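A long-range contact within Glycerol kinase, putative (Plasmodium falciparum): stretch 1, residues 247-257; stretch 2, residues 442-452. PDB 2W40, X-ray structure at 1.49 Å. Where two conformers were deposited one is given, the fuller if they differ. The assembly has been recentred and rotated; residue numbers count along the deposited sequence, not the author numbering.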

# COMPACT_ATOMS: atom_id res chain seq x y z
N GLY C 247 -14.46 -4.16 -31.56
CA GLY C 247 -13.81 -4.11 -30.28
C GLY C 247 -13.90 -2.68 -29.65
O GLY C 247 -13.95 -1.68 -30.36
N ASP C 248 -14.06 -2.62 -28.32
CA ASP C 248 -14.33 -1.38 -27.64
C ASP C 248 -13.37 -0.27 -27.93
O ASP C 248 -13.83 0.89 -28.25
N GLN C 249 -12.07 -0.56 -27.90
CA GLN C 249 -11.09 0.57 -28.03
C GLN C 249 -11.10 1.09 -29.51
O GLN C 249 -10.88 2.28 -29.77
N GLN C 250 -11.24 0.18 -30.49
CA GLN C 250 -11.45 0.56 -31.89
C GLN C 250 -12.77 1.30 -32.06
O GLN C 250 -12.86 2.31 -32.82
N SER C 251 -13.79 0.90 -31.33
CA SER C 251 -15.10 1.63 -31.32
C SER C 251 -14.89 3.09 -30.95
O SER C 251 -15.44 4.00 -31.58
N ALA C 252 -14.07 3.35 -29.95
CA ALA C 252 -13.77 4.68 -29.50
C ALA C 252 -13.03 5.50 -30.56
O ALA C 252 -13.18 6.77 -30.64
N CYS C 253 -12.20 4.88 -31.39
CA CYS C 253 -11.59 5.50 -32.61
C CYS C 253 -12.64 5.99 -33.59
O CYS C 253 -12.54 7.11 -34.08
N ILE C 254 -13.71 5.21 -33.76
CA ILE C 254 -14.75 5.66 -34.67
C ILE C 254 -15.55 6.79 -34.00
O ILE C 254 -15.84 7.80 -34.67
N GLY C 255 -15.89 6.64 -32.74
CA GLY C 255 -16.56 7.72 -32.00
C GLY C 255 -15.80 9.02 -31.83
O GLY C 255 -16.45 10.08 -31.63
N GLN C 256 -14.47 8.96 -31.94
CA GLN C 256 -13.63 10.17 -31.82
C GLN C 256 -13.34 10.69 -33.28
O GLN C 256 -12.57 11.67 -33.45
N ALA C 257 -13.79 9.98 -34.30
CA ALA C 257 -13.50 10.26 -35.76
C ALA C 257 -12.01 10.37 -36.08
O ALA C 257 -11.63 11.24 -36.84
N GLU C 442 -18.94 8.74 -23.36
CA GLU C 442 -19.26 7.34 -23.84
C GLU C 442 -18.99 7.16 -25.32
O GLU C 442 -19.79 6.58 -26.04
N VAL C 443 -17.77 7.50 -25.76
CA VAL C 443 -17.45 7.48 -27.19
C VAL C 443 -17.38 6.01 -27.71
O VAL C 443 -17.60 5.77 -28.93
N THR C 444 -17.09 5.05 -26.80
CA THR C 444 -17.18 3.63 -27.23
C THR C 444 -18.53 3.23 -27.80
O THR C 444 -18.64 2.68 -28.92
N SER C 445 -19.61 3.46 -27.03
CA SER C 445 -20.97 3.16 -27.51
C SER C 445 -21.33 3.96 -28.76
O SER C 445 -22.05 3.48 -29.61
N LEU C 446 -20.84 5.22 -28.84
CA LEU C 446 -21.11 6.08 -29.99
C LEU C 446 -20.53 5.45 -31.26
O LEU C 446 -21.21 5.42 -32.32
N GLY C 447 -19.33 4.87 -31.20
CA GLY C 447 -18.77 4.28 -32.40
C GLY C 447 -19.56 3.09 -32.95
O GLY C 447 -19.74 2.94 -34.16
N ALA C 448 -20.13 2.28 -32.06
CA ALA C 448 -20.93 1.13 -32.41
C ALA C 448 -22.26 1.57 -33.02
O ALA C 448 -22.79 0.89 -33.91
N ALA C 449 -22.82 2.67 -32.53
CA ALA C 449 -24.08 3.18 -33.08
C ALA C 449 -23.81 3.70 -34.47
O ALA C 449 -24.62 3.54 -35.34
N VAL C 450 -22.64 4.32 -34.66
CA VAL C 450 -22.23 4.80 -36.00
C VAL C 450 -22.15 3.62 -37.01
O VAL C 450 -22.72 3.71 -38.14
N LEU C 451 -21.45 2.56 -36.62
CA LEU C 451 -21.29 1.48 -37.54
C LEU C 451 -22.66 0.84 -37.87
O LEU C 451 -22.95 0.57 -39.02
N ALA C 452 -23.48 0.59 -36.85
CA ALA C 452 -24.75 -0.07 -37.02
C ALA C 452 -25.67 0.78 -37.97
O ALA C 452 -26.28 0.27 -38.94

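Helix 248-255 crosses helix 443-452 at 75°, with axes only 6.6 Å apart at closest approach, and small residues, Gly255, Gly447 and Ala252, lie where the backbones come closest; Gly255 and Gly447 have CA atoms 4.1 Å apart, and Ala252 and Thr444 4.2 Å.

Asp248 opens the contact. Its CA-to-CB bond points sideways and chi1 is p (63°); the carboxylate leads away to partners elsewhere in the structure, leaving Asp248 CB 3.6 Å from Thr444 CG2. Gln249 starts away from the second helix, but its m, m side chain curls back. A water accepts a weak hydrogen bond from Gln249 NE2 (3.2 Å) and also hydrogen-bonds Thr444 OG1 (2.9 Å), bridging two side chains that do not touch directly. Thr444 adopts m.

Ser251 points toward the partner helix in rotamer t (-160°), which lets Ser251 OG donate to Thr444 O at 2.6 Å, the one direct hydrogen bond between the stretches. Ser251 OG also lies 3.1 Å from Ala448 N, but the angle is too poor for a bond. The backbone contributes as well: Gly447 CA approaches Ser251 O at 3.4 Å, with 162° at the hydrogen, a CA-H...O contact. A CB modelled on Gly447 would fall 2.0 Å from Ser251 O, a clash.

Ala252, sideways, sets its CB 3.9 Å from Val443 CG2 and 3.8 Å from Thr444 OG1; Val443 is m and points toward stretch 1. Ile254 points toward the partner helix and has the largest covered area in stretch 1, 77 Å². With chi angles m, t, it places CD1 3.4 Å from Leu451 CD2 (Leu451 is m, t) and CG2 4.0 Å from CG1 of Val450, a t rotamer.

Gly255 repeats the glycine logic: an ideal CB would lie 2.3 Å from Val443 O. Gly255 O lies 3.8 Å from Leu446 CD2, whose side chain is t, p. Finally, Gln256 CG reaches Val443 CG2 at 4.2 Å.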

# COMPACT_ATOMS: atom_id res chain seq x y z
CB ASP C 248 -14.69 -1.52 -26.15
CG ASP C 248 -13.57 -2.13 -25.26
OD1 ASP C 248 -12.46 -2.39 -25.74
OD2 ASP C 248 -13.86 -2.37 -24.04
CB GLN C 249 -9.74 0.18 -27.54
CG GLN C 249 -9.71 -0.17 -26.04
CD GLN C 249 -10.47 0.86 -25.18
OE1 GLN C 249 -10.21 2.08 -25.39
NE2 GLN C 249 -11.44 0.43 -24.35
CB GLN C 250 -11.35 -0.70 -32.77
CG GLN C 250 -9.95 -1.17 -32.96
CD GLN C 250 -9.51 -2.30 -32.06
OE1 GLN C 250 -10.04 -2.44 -30.94
NE2 GLN C 250 -8.41 -3.07 -32.49
CB SER C 251 -16.16 0.95 -30.46
OG SER C 251 -17.44 1.37 -30.82
CB ALA C 252 -12.94 4.57 -28.21
CB CYS C 253 -10.67 4.56 -33.35
SG CYS C 253 -9.23 4.02 -32.39
CB ILE C 254 -15.62 4.50 -35.17
CG1 ILE C 254 -14.80 3.49 -35.96
CG2 ILE C 254 -16.74 4.99 -36.12
CD1 ILE C 254 -15.64 2.28 -36.39
CB GLN C 256 -12.34 9.84 -31.13
CG GLN C 256 -12.34 9.62 -29.65
CD GLN C 256 -12.20 10.91 -28.88
OE1 GLN C 256 -11.80 10.91 -27.73
NE2 GLN C 256 -12.58 11.97 -29.47
CB ALA C 257 -14.20 11.57 -36.26
CB GLU C 442 -20.65 6.84 -23.46
CG GLU C 442 -20.90 6.77 -21.95
CD GLU C 442 -20.17 5.63 -21.19
OE1 GLU C 442 -19.47 4.75 -21.78
OE2 GLU C 442 -20.37 5.59 -19.94
CB VAL C 443 -16.17 8.23 -27.63
CG1 VAL C 443 -16.22 9.71 -27.20
CG2 VAL C 443 -14.93 7.65 -27.03
CB THR C 444 -16.80 2.72 -26.06
OG1 THR C 444 -15.39 2.98 -25.77
CG2 THR C 444 -17.00 1.24 -26.42
CB SER C 445 -21.97 3.39 -26.42
OG SER C 445 -22.11 4.78 -26.09
CB LEU C 446 -20.55 7.46 -29.73
CG LEU C 446 -20.78 8.51 -30.72
CD1 LEU C 446 -22.22 8.71 -30.99
CD2 LEU C 446 -19.99 9.74 -30.19
CB ALA C 448 -21.17 0.22 -31.21
CB ALA C 449 -24.59 4.27 -32.15
CB VAL C 450 -20.92 5.69 -35.99
CG1 VAL C 450 -20.35 5.92 -37.44
CG2 VAL C 450 -21.20 7.02 -35.19
CB LEU C 451 -20.28 0.42 -36.98
CG LEU C 451 -18.83 0.76 -36.80
CD1 LEU C 451 -18.23 -0.35 -35.85
CD2 LEU C 451 -18.16 0.86 -38.12
CB ALA C 452 -25.39 -0.33 -35.68
O HOH W 1 -14.44 1.33 -23.59